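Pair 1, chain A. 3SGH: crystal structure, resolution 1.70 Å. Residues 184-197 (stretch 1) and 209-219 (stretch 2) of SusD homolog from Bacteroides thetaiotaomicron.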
# COMPACT_ATOMS: atom_id res chain seq x y z
N TRP A 184 16.39 -2.37 10.36
CA TRP A 184 15.94 -1.09 9.81
C TRP A 184 16.66 -0.72 8.51
O TRP A 184 16.08 -0.07 7.62
CB TRP A 184 16.06 0.04 10.81
CG TRP A 184 15.00 0.06 11.84
CD1 TRP A 184 15.14 -0.23 13.15
CD2 TRP A 184 13.61 0.37 11.64
NE1 TRP A 184 13.94 -0.09 13.81
CE2 TRP A 184 12.98 0.26 12.90
CE3 TRP A 184 12.85 0.74 10.53
CZ2 TRP A 184 11.62 0.51 13.07
CZ3 TRP A 184 11.50 0.97 10.70
CH2 TRP A 184 10.90 0.85 11.97
N LEU A 185 17.91 -1.12 8.37
CA LEU A 185 18.66 -0.77 7.15
C LEU A 185 18.08 -1.49 5.95
O LEU A 185 17.94 -0.90 4.89
CB LEU A 185 20.15 -1.10 7.33
CG LEU A 185 21.09 -0.63 6.20
CD1 LEU A 185 21.16 0.87 6.12
CD2 LEU A 185 22.53 -1.25 6.42
N LYS A 186 17.76 -2.77 6.10
CA LYS A 186 17.10 -3.54 5.06
C LYS A 186 15.74 -2.95 4.74
O LYS A 186 15.37 -2.82 3.57
CB LYS A 186 16.99 -5.03 5.44
CG LYS A 186 18.33 -5.75 5.37
CD LYS A 186 18.21 -7.24 5.76
CE LYS A 186 18.03 -7.34 7.28
NZ LYS A 186 18.53 -8.60 7.94
N PHE A 187 15.00 -2.57 5.80
CA PHE A 187 13.68 -1.90 5.64
C PHE A 187 13.85 -0.63 4.80
O PHE A 187 13.11 -0.40 3.80
CB PHE A 187 13.07 -1.58 7.00
CG PHE A 187 11.73 -0.91 6.93
CD1 PHE A 187 11.64 0.47 6.79
CD2 PHE A 187 10.56 -1.65 7.12
CE1 PHE A 187 10.38 1.13 6.74
CE2 PHE A 187 9.30 -1.02 7.07
CZ PHE A 187 9.22 0.39 6.88
N ALA A 188 14.83 0.17 5.17
CA ALA A 188 15.05 1.44 4.50
C ALA A 188 15.42 1.26 3.01
O ALA A 188 14.93 1.99 2.15
CB ALA A 188 16.09 2.28 5.24
N ASN A 189 16.31 0.32 2.72
CA ASN A 189 16.68 0.03 1.33
C ASN A 189 15.54 -0.57 0.53
O ASN A 189 15.41 -0.28 -0.66
CB ASN A 189 17.93 -0.85 1.27
CG ASN A 189 19.20 -0.03 1.49
OD1 ASN A 189 19.48 0.89 0.72
ND2 ASN A 189 19.96 -0.34 2.54
N THR A 190 14.68 -1.34 1.18
CA THR A 190 13.56 -1.94 0.48
C THR A 190 12.53 -0.84 0.16
O THR A 190 11.93 -0.82 -0.92
CB THR A 190 12.89 -3.07 1.30
OG1 THR A 190 13.86 -4.07 1.65
CG2 THR A 190 11.77 -3.74 0.52
N LEU A 191 12.37 0.09 1.07
CA LEU A 191 11.52 1.28 0.81
C LEU A 191 12.07 2.11 -0.31
O LEU A 191 11.32 2.55 -1.22
CB LEU A 191 11.46 2.17 2.05
CG LEU A 191 10.62 3.45 1.95
CD1 LEU A 191 9.14 3.18 1.57
CD2 LEU A 191 10.72 4.27 3.26
N LYS A 192 13.38 2.29 -0.29
CA LYS A 192 14.07 3.00 -1.36
C LYS A 192 13.78 2.30 -2.69
O LYS A 192 13.44 2.94 -3.67
CB LYS A 192 15.56 3.09 -1.11
CG LYS A 192 16.35 3.86 -2.18
CD LYS A 192 17.80 4.05 -1.68
CE LYS A 192 18.67 4.73 -2.71
NZ LYS A 192 20.04 5.05 -2.22
N LEU A 193 13.84 0.98 -2.71
CA LEU A 193 13.54 0.22 -3.94
C LEU A 193 12.06 0.32 -4.36
O LEU A 193 11.76 0.51 -5.56
CB LEU A 193 13.96 -1.23 -3.79
CG LEU A 193 13.77 -2.14 -4.98
CD1 LEU A 193 14.52 -1.58 -6.19
CD2 LEU A 193 14.27 -3.56 -4.63
N ARG A 194 11.15 0.26 -3.39
CA ARG A 194 9.69 0.48 -3.66
C ARG A 194 9.45 1.82 -4.33
O ARG A 194 8.76 1.93 -5.38
CB ARG A 194 8.87 0.43 -2.39
CG ARG A 194 7.39 0.72 -2.62
CD ARG A 194 6.66 0.98 -1.30
NE ARG A 194 6.47 -0.22 -0.51
CZ ARG A 194 5.87 -0.24 0.70
NH1 ARG A 194 5.43 0.89 1.25
NH2 ARG A 194 5.75 -1.35 1.36
N MSE A 195 10.05 2.86 -3.75
CA MSE A 195 9.94 4.22 -4.29
C MSE A 195 10.50 4.35 -5.70
O MSE A 195 9.86 4.97 -6.60
CB MSE A 195 10.57 5.23 -3.30
CG MSE A 195 9.85 5.19 -1.98
SE MSE A 195 10.77 6.32 -0.67
CE MSE A 195 10.90 7.91 -1.73
N ALA A 196 11.67 3.74 -5.92
CA ALA A 196 12.36 3.76 -7.20
C ALA A 196 11.47 3.12 -8.28
O ALA A 196 11.28 3.68 -9.35
CB ALA A 196 13.71 3.03 -7.12
N ILE A 197 10.93 1.94 -7.99
CA ILE A 197 10.02 1.26 -8.93
C ILE A 197 8.79 2.14 -9.19
O ILE A 197 8.35 2.29 -10.32
CB ILE A 197 9.61 -0.16 -8.40
CG1 ILE A 197 10.81 -1.13 -8.59
CG2 ILE A 197 8.29 -0.67 -9.11
CD1 ILE A 197 11.06 -1.56 -10.09
N THR A 209 19.07 4.14 -11.06
CA THR A 209 20.17 4.47 -10.17
C THR A 209 19.83 4.26 -8.71
O THR A 209 20.56 3.60 -7.96
CB THR A 209 20.64 5.90 -10.39
OG1 THR A 209 21.11 6.02 -11.72
CG2 THR A 209 21.82 6.23 -9.44
N LYS A 210 18.70 4.79 -8.28
CA LYS A 210 18.27 4.57 -6.90
C LYS A 210 18.01 3.08 -6.56
O LYS A 210 18.39 2.60 -5.46
CB LYS A 210 17.02 5.37 -6.57
CG LYS A 210 17.22 6.88 -6.63
CD LYS A 210 18.14 7.35 -5.53
CE LYS A 210 18.31 8.85 -5.49
NZ LYS A 210 19.56 9.33 -6.13
N ALA A 211 17.39 2.36 -7.49
CA ALA A 211 17.05 0.94 -7.26
C ALA A 211 18.34 0.13 -7.09
O ALA A 211 18.46 -0.73 -6.19
CB ALA A 211 16.20 0.39 -8.38
N GLN A 212 19.30 0.37 -7.96
CA GLN A 212 20.60 -0.33 -7.91
C GLN A 212 21.36 -0.01 -6.61
O GLN A 212 21.93 -0.92 -5.98
CB GLN A 212 21.42 -0.11 -9.18
CG GLN A 212 20.78 -0.84 -10.34
CD GLN A 212 21.41 -0.70 -11.69
OE1 GLN A 212 20.91 -1.29 -12.64
NE2 GLN A 212 22.53 0.01 -11.78
N GLU A 213 21.36 1.25 -6.19
CA GLU A 213 21.89 1.60 -4.88
C GLU A 213 21.23 0.83 -3.76
O GLU A 213 21.90 0.35 -2.84
CB GLU A 213 21.76 3.09 -4.61
CG GLU A 213 22.71 3.96 -5.43
CD GLU A 213 22.36 5.44 -5.36
OE1 GLU A 213 21.43 5.86 -4.61
OE2 GLU A 213 23.02 6.22 -6.08
N ALA A 214 19.89 0.79 -3.80
CA ALA A 214 19.10 0.06 -2.81
C ALA A 214 19.50 -1.40 -2.74
O ALA A 214 19.70 -1.93 -1.64
CB ALA A 214 17.62 0.19 -3.08
N VAL A 215 19.68 -2.03 -3.90
CA VAL A 215 20.04 -3.44 -3.95
C VAL A 215 21.43 -3.69 -3.36
O VAL A 215 21.62 -4.62 -2.59
CB VAL A 215 19.92 -3.98 -5.40
CG1 VAL A 215 20.46 -5.43 -5.47
CG2 VAL A 215 18.48 -3.91 -5.80
N LEU A 216 22.37 -2.79 -3.64
CA LEU A 216 23.71 -2.85 -3.04
C LEU A 216 23.67 -2.58 -1.52
O LEU A 216 24.44 -3.15 -0.76
CB LEU A 216 24.68 -1.88 -3.72
CG LEU A 216 25.15 -2.27 -5.13
CD1 LEU A 216 25.95 -1.12 -5.74
CD2 LEU A 216 25.90 -3.63 -5.11
N GLY A 217 22.79 -1.68 -1.10
CA GLY A 217 22.66 -1.35 0.30
C GLY A 217 22.19 -2.57 1.08
O GLY A 217 22.63 -2.79 2.21
N GLY A 218 21.27 -3.33 0.48
CA GLY A 218 20.80 -4.58 1.04
C GLY A 218 19.32 -4.50 1.37
O GLY A 218 18.93 -3.78 2.30
N VAL A 219 18.50 -5.24 0.64
CA VAL A 219 17.05 -5.24 0.88
C VAL A 219 16.69 -6.45 1.75
O VAL A 219 17.55 -7.29 2.09
CB VAL A 219 16.27 -5.22 -0.45
CG1 VAL A 219 16.50 -3.90 -1.23
CG2 VAL A 219 16.65 -6.44 -1.34
O HOH W 1 21.00 2.79 -0.62
O HOH W 2 22.75 0.50 3.03

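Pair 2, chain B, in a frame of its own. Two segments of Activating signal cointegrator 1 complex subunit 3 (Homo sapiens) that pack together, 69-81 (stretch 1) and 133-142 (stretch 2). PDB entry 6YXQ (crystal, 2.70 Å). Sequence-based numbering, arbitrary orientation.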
# COMPACT_ATOMS: atom_id res chain seq x y z
N SER B 69 36.84 -36.41 -2.51
CA SER B 69 36.82 -35.65 -1.26
C SER B 69 35.54 -34.83 -1.10
O SER B 69 35.05 -34.63 0.03
CB SER B 69 38.03 -34.72 -1.21
OG SER B 69 37.72 -33.52 -0.51
N ILE B 70 34.99 -34.34 -2.21
CA ILE B 70 33.80 -33.50 -2.13
C ILE B 70 32.61 -34.29 -1.62
O ILE B 70 31.71 -33.72 -1.00
CB ILE B 70 33.56 -32.86 -3.51
CG1 ILE B 70 34.48 -31.65 -3.68
CG2 ILE B 70 32.09 -32.46 -3.71
CD1 ILE B 70 34.85 -31.38 -5.10
N ASN B 71 32.59 -35.61 -1.82
CA ASN B 71 31.49 -36.40 -1.28
C ASN B 71 31.53 -36.46 0.24
O ASN B 71 30.49 -36.39 0.90
CB ASN B 71 31.51 -37.81 -1.89
CG ASN B 71 31.13 -37.80 -3.36
OD1 ASN B 71 30.97 -36.74 -3.97
ND2 ASN B 71 30.97 -39.00 -3.93
N GLU B 72 32.73 -36.54 0.83
CA GLU B 72 32.83 -36.46 2.29
C GLU B 72 32.41 -35.07 2.78
O GLU B 72 31.76 -34.95 3.82
CB GLU B 72 34.24 -36.80 2.74
CG GLU B 72 34.63 -38.26 2.55
CD GLU B 72 33.49 -39.22 2.88
OE1 GLU B 72 32.90 -39.80 1.93
OE2 GLU B 72 33.18 -39.39 4.08
N ASP B 73 32.78 -34.03 2.04
CA ASP B 73 32.33 -32.69 2.42
C ASP B 73 30.80 -32.59 2.41
O ASP B 73 30.19 -32.05 3.33
CB ASP B 73 32.95 -31.64 1.50
CG ASP B 73 34.44 -31.51 1.70
OD1 ASP B 73 34.89 -31.60 2.86
OD2 ASP B 73 35.16 -31.32 0.70
N LEU B 74 30.18 -33.13 1.36
CA LEU B 74 28.72 -33.12 1.26
C LEU B 74 28.08 -33.94 2.37
O LEU B 74 26.98 -33.62 2.82
CB LEU B 74 28.27 -33.67 -0.09
CG LEU B 74 28.67 -32.89 -1.33
CD1 LEU B 74 28.64 -33.82 -2.54
CD2 LEU B 74 27.77 -31.67 -1.54
N LYS B 75 28.75 -35.02 2.81
CA LYS B 75 28.23 -35.77 3.95
C LYS B 75 28.31 -34.95 5.23
O LYS B 75 27.41 -35.03 6.08
CB LYS B 75 28.98 -37.09 4.09
CG LYS B 75 28.61 -38.12 3.03
CD LYS B 75 29.45 -39.39 3.14
CE LYS B 75 28.74 -40.57 2.49
NZ LYS B 75 28.63 -40.43 1.00
N ASP B 76 29.37 -34.16 5.38
CA ASP B 76 29.44 -33.23 6.51
C ASP B 76 28.27 -32.26 6.49
O ASP B 76 27.64 -31.99 7.53
CB ASP B 76 30.76 -32.47 6.49
CG ASP B 76 31.97 -33.36 6.77
OD1 ASP B 76 31.83 -34.35 7.52
OD2 ASP B 76 33.05 -33.07 6.22
N ILE B 77 27.94 -31.73 5.31
CA ILE B 77 26.81 -30.81 5.19
C ILE B 77 25.49 -31.51 5.50
O ILE B 77 24.60 -30.95 6.15
CB ILE B 77 26.78 -30.15 3.80
CG1 ILE B 77 28.09 -29.42 3.51
CG2 ILE B 77 25.61 -29.19 3.70
CD1 ILE B 77 28.16 -28.84 2.11
N LEU B 78 25.34 -32.75 5.03
CA LEU B 78 24.13 -33.51 5.32
C LEU B 78 23.97 -33.75 6.81
O LEU B 78 22.86 -33.66 7.35
CB LEU B 78 24.15 -34.85 4.58
CG LEU B 78 23.88 -34.79 3.08
CD1 LEU B 78 24.36 -36.07 2.41
CD2 LEU B 78 22.41 -34.54 2.83
N HIS B 79 25.07 -34.06 7.49
CA HIS B 79 25.02 -34.24 8.94
C HIS B 79 24.62 -32.95 9.64
O HIS B 79 23.79 -32.96 10.56
CB HIS B 79 26.38 -34.76 9.43
CG HIS B 79 26.43 -35.01 10.90
ND1 HIS B 79 25.42 -35.65 11.59
CD2 HIS B 79 27.39 -34.73 11.82
CE1 HIS B 79 25.75 -35.74 12.87
NE2 HIS B 79 26.94 -35.18 13.03
N ALA B 80 25.20 -31.82 9.21
CA ALA B 80 24.83 -30.53 9.81
C ALA B 80 23.35 -30.24 9.61
O ALA B 80 22.67 -29.76 10.53
CB ALA B 80 25.67 -29.41 9.21
N ALA B 81 22.82 -30.53 8.42
CA ALA B 81 21.40 -30.31 8.18
C ALA B 81 20.56 -31.24 9.05
O ALA B 81 19.54 -30.82 9.60
CB ALA B 81 21.06 -30.48 6.71
N ALA B 133 30.17 -26.13 10.97
CA ALA B 133 30.55 -27.34 10.25
C ALA B 133 30.15 -27.25 8.78
O ALA B 133 30.94 -27.57 7.88
CB ALA B 133 29.91 -28.56 10.91
N ALA B 134 28.90 -26.83 8.53
CA ALA B 134 28.40 -26.71 7.17
C ALA B 134 29.16 -25.65 6.37
O ALA B 134 29.45 -25.85 5.19
CB ALA B 134 26.91 -26.39 7.19
N CYS B 135 29.49 -24.53 7.01
CA CYS B 135 30.27 -23.51 6.31
C CYS B 135 31.67 -24.01 5.97
O CYS B 135 32.18 -23.76 4.87
CB CYS B 135 30.35 -22.24 7.16
SG CYS B 135 31.41 -20.99 6.45
N ASN B 136 32.31 -24.74 6.89
CA ASN B 136 33.63 -25.29 6.61
C ASN B 136 33.58 -26.27 5.44
O ASN B 136 34.42 -26.22 4.54
CB ASN B 136 34.22 -25.96 7.85
CG ASN B 136 34.63 -24.96 8.91
OD1 ASN B 136 34.56 -23.75 8.70
ND2 ASN B 136 35.06 -25.46 10.07
N ALA B 137 32.59 -27.16 5.44
CA ALA B 137 32.48 -28.12 4.35
C ALA B 137 32.21 -27.42 3.02
O ALA B 137 32.80 -27.78 1.99
CB ALA B 137 31.37 -29.13 4.66
N THR B 138 31.34 -26.42 3.03
CA THR B 138 31.03 -25.69 1.80
C THR B 138 32.26 -24.99 1.24
O THR B 138 32.49 -24.99 0.03
CB THR B 138 29.92 -24.68 2.05
OG1 THR B 138 28.80 -25.36 2.64
CG2 THR B 138 29.51 -24.05 0.75
N ASN B 139 33.06 -24.37 2.12
CA ASN B 139 34.24 -23.67 1.63
C ASN B 139 35.31 -24.65 1.17
O ASN B 139 36.05 -24.36 0.22
CB ASN B 139 34.78 -22.74 2.71
CG ASN B 139 34.08 -21.40 2.70
OD1 ASN B 139 34.46 -20.50 1.96
ND2 ASN B 139 33.04 -21.28 3.50
N ARG B 140 35.40 -25.82 1.81
CA ARG B 140 36.25 -26.88 1.30
C ARG B 140 35.85 -27.23 -0.13
O ARG B 140 36.71 -27.35 -1.01
CB ARG B 140 36.18 -28.11 2.20
CG ARG B 140 37.20 -28.13 3.33
CD ARG B 140 37.35 -29.52 3.93
NE ARG B 140 36.10 -29.99 4.52
CZ ARG B 140 35.70 -29.70 5.76
NH1 ARG B 140 36.44 -28.94 6.55
NH2 ARG B 140 34.54 -30.18 6.21
N ILE B 141 34.55 -27.38 -0.38
CA ILE B 141 34.09 -27.73 -1.72
C ILE B 141 34.43 -26.63 -2.72
O ILE B 141 34.99 -26.88 -3.79
CB ILE B 141 32.58 -28.03 -1.72
CG1 ILE B 141 32.31 -29.40 -1.12
CG2 ILE B 141 32.01 -27.96 -3.13
CD1 ILE B 141 30.84 -29.78 -1.14
N ILE B 142 34.10 -25.38 -2.37
CA ILE B 142 34.30 -24.27 -3.31
C ILE B 142 35.78 -24.05 -3.59
O ILE B 142 36.15 -23.55 -4.66
CB ILE B 142 33.63 -22.99 -2.79
CG1 ILE B 142 32.12 -23.20 -2.61
CG2 ILE B 142 33.84 -21.84 -3.74
CD1 ILE B 142 31.39 -23.43 -3.90

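The sharpest difference lies where Gly217(A) and Gly218(A) of pair 1 superpose on Arg140(B) and Ile141(B) of pair 2: two residues without side chains take the places of the two that supply much of the second helix's contact in pair 2. Ile141(B) sits as a knob among Ile70(B), Asp73(B), Leu74(B) and Ile77(B), with its CD1 3.6 Å from Leu74(B) CD2 and 3.9 Å from Ile70(B) CG2. Gly218(A), by contrast, meets the first helix through its backbone. It leaves helical geometry with a positive phi, and its carbonyl O lies 3.3 Å from Lys186(A) CA in a nearly straight CA-H...O contact. At these backbone angles a CB would be jammed against the preceding carbonyl, which by itself calls for glycine.

Despite this, the backbones agree closely, with an RMSD of 0.3 Å over 14 central residues. Both pairs are antiparallel helices, their axes approaching to 8.3 Å in pair 1 and 8.4 Å in pair 2, with crossing angles of -160° and -158°. Small residues at the shared positions accompany this close approach. Ala196(A) and Ala211(A) match Ala80(B) and Ala134(B), and the CB atoms of each couple are 3.8 Å apart. Ala214(A) matches Ala137(B); its CB rests 3.3 Å from Asn189(A) O, much as Ala137(B) CB rests 3.4 Å from Asp73(B) O.

Leu193(A) and Ile77(B) also coincide; in both, the CA-to-CB bond points sideways while the end of the side chain comes nearer the second helix. Leu193(A) CD1 packs 3.4 Å from Ala211(A) CB, while its CD2 lies 4.1 Å from Val219(A) CG1. Ile77(B) instead places CG1 3.5 Å from Ala137(B) CB and fits as a knob among Ala134(B), Ala137(B), Thr138(B) and Ile141(B). Val219(A), which has no matched position in pair 2, adds contact of its own: its CB lies 3.4 Å from Thr190(A) OG1.

The polar contacts differ as well. Asn189(A) and Asp73(B) superpose, both pointing toward the partner helix with chi1 in m. Asp73(B) OD1 accepts a hydrogen bond from Arg140(B) NE at 2.6 Å, near the plane of the guanidinium, as part of a salt bridge. Asn189(A) has Gly217(A) at the arginine's position, and a CB there would stand only 2.5 Å from Asn189(A) OD1. Two waters contribute at this position: one molecule donates to Asn189(A) OD1 (2.8 Å), accepts from Lys192(A) NZ (2.9 Å) and donates weakly to Glu213(A) O (3.4 Å), while another accepts from Asn189(A) ND2 (3.0 Å) and donates weakly to Gly217(A) O (3.4 Å).

At the next matched polar position, Lys192(A) and Asp76(B) carry opposite charges, and their partners differ in position as well as charge. The extended Lys192(A) donates from NZ to Glu213(A) OE1 at 2.9 Å in a salt bridge; Asp76(B) OD2 receives a weak hydrogen bond from Arg140(B) NH2 at 3.3 Å. Arg140(B) thus serves both Asp73(B) and Asp76(B).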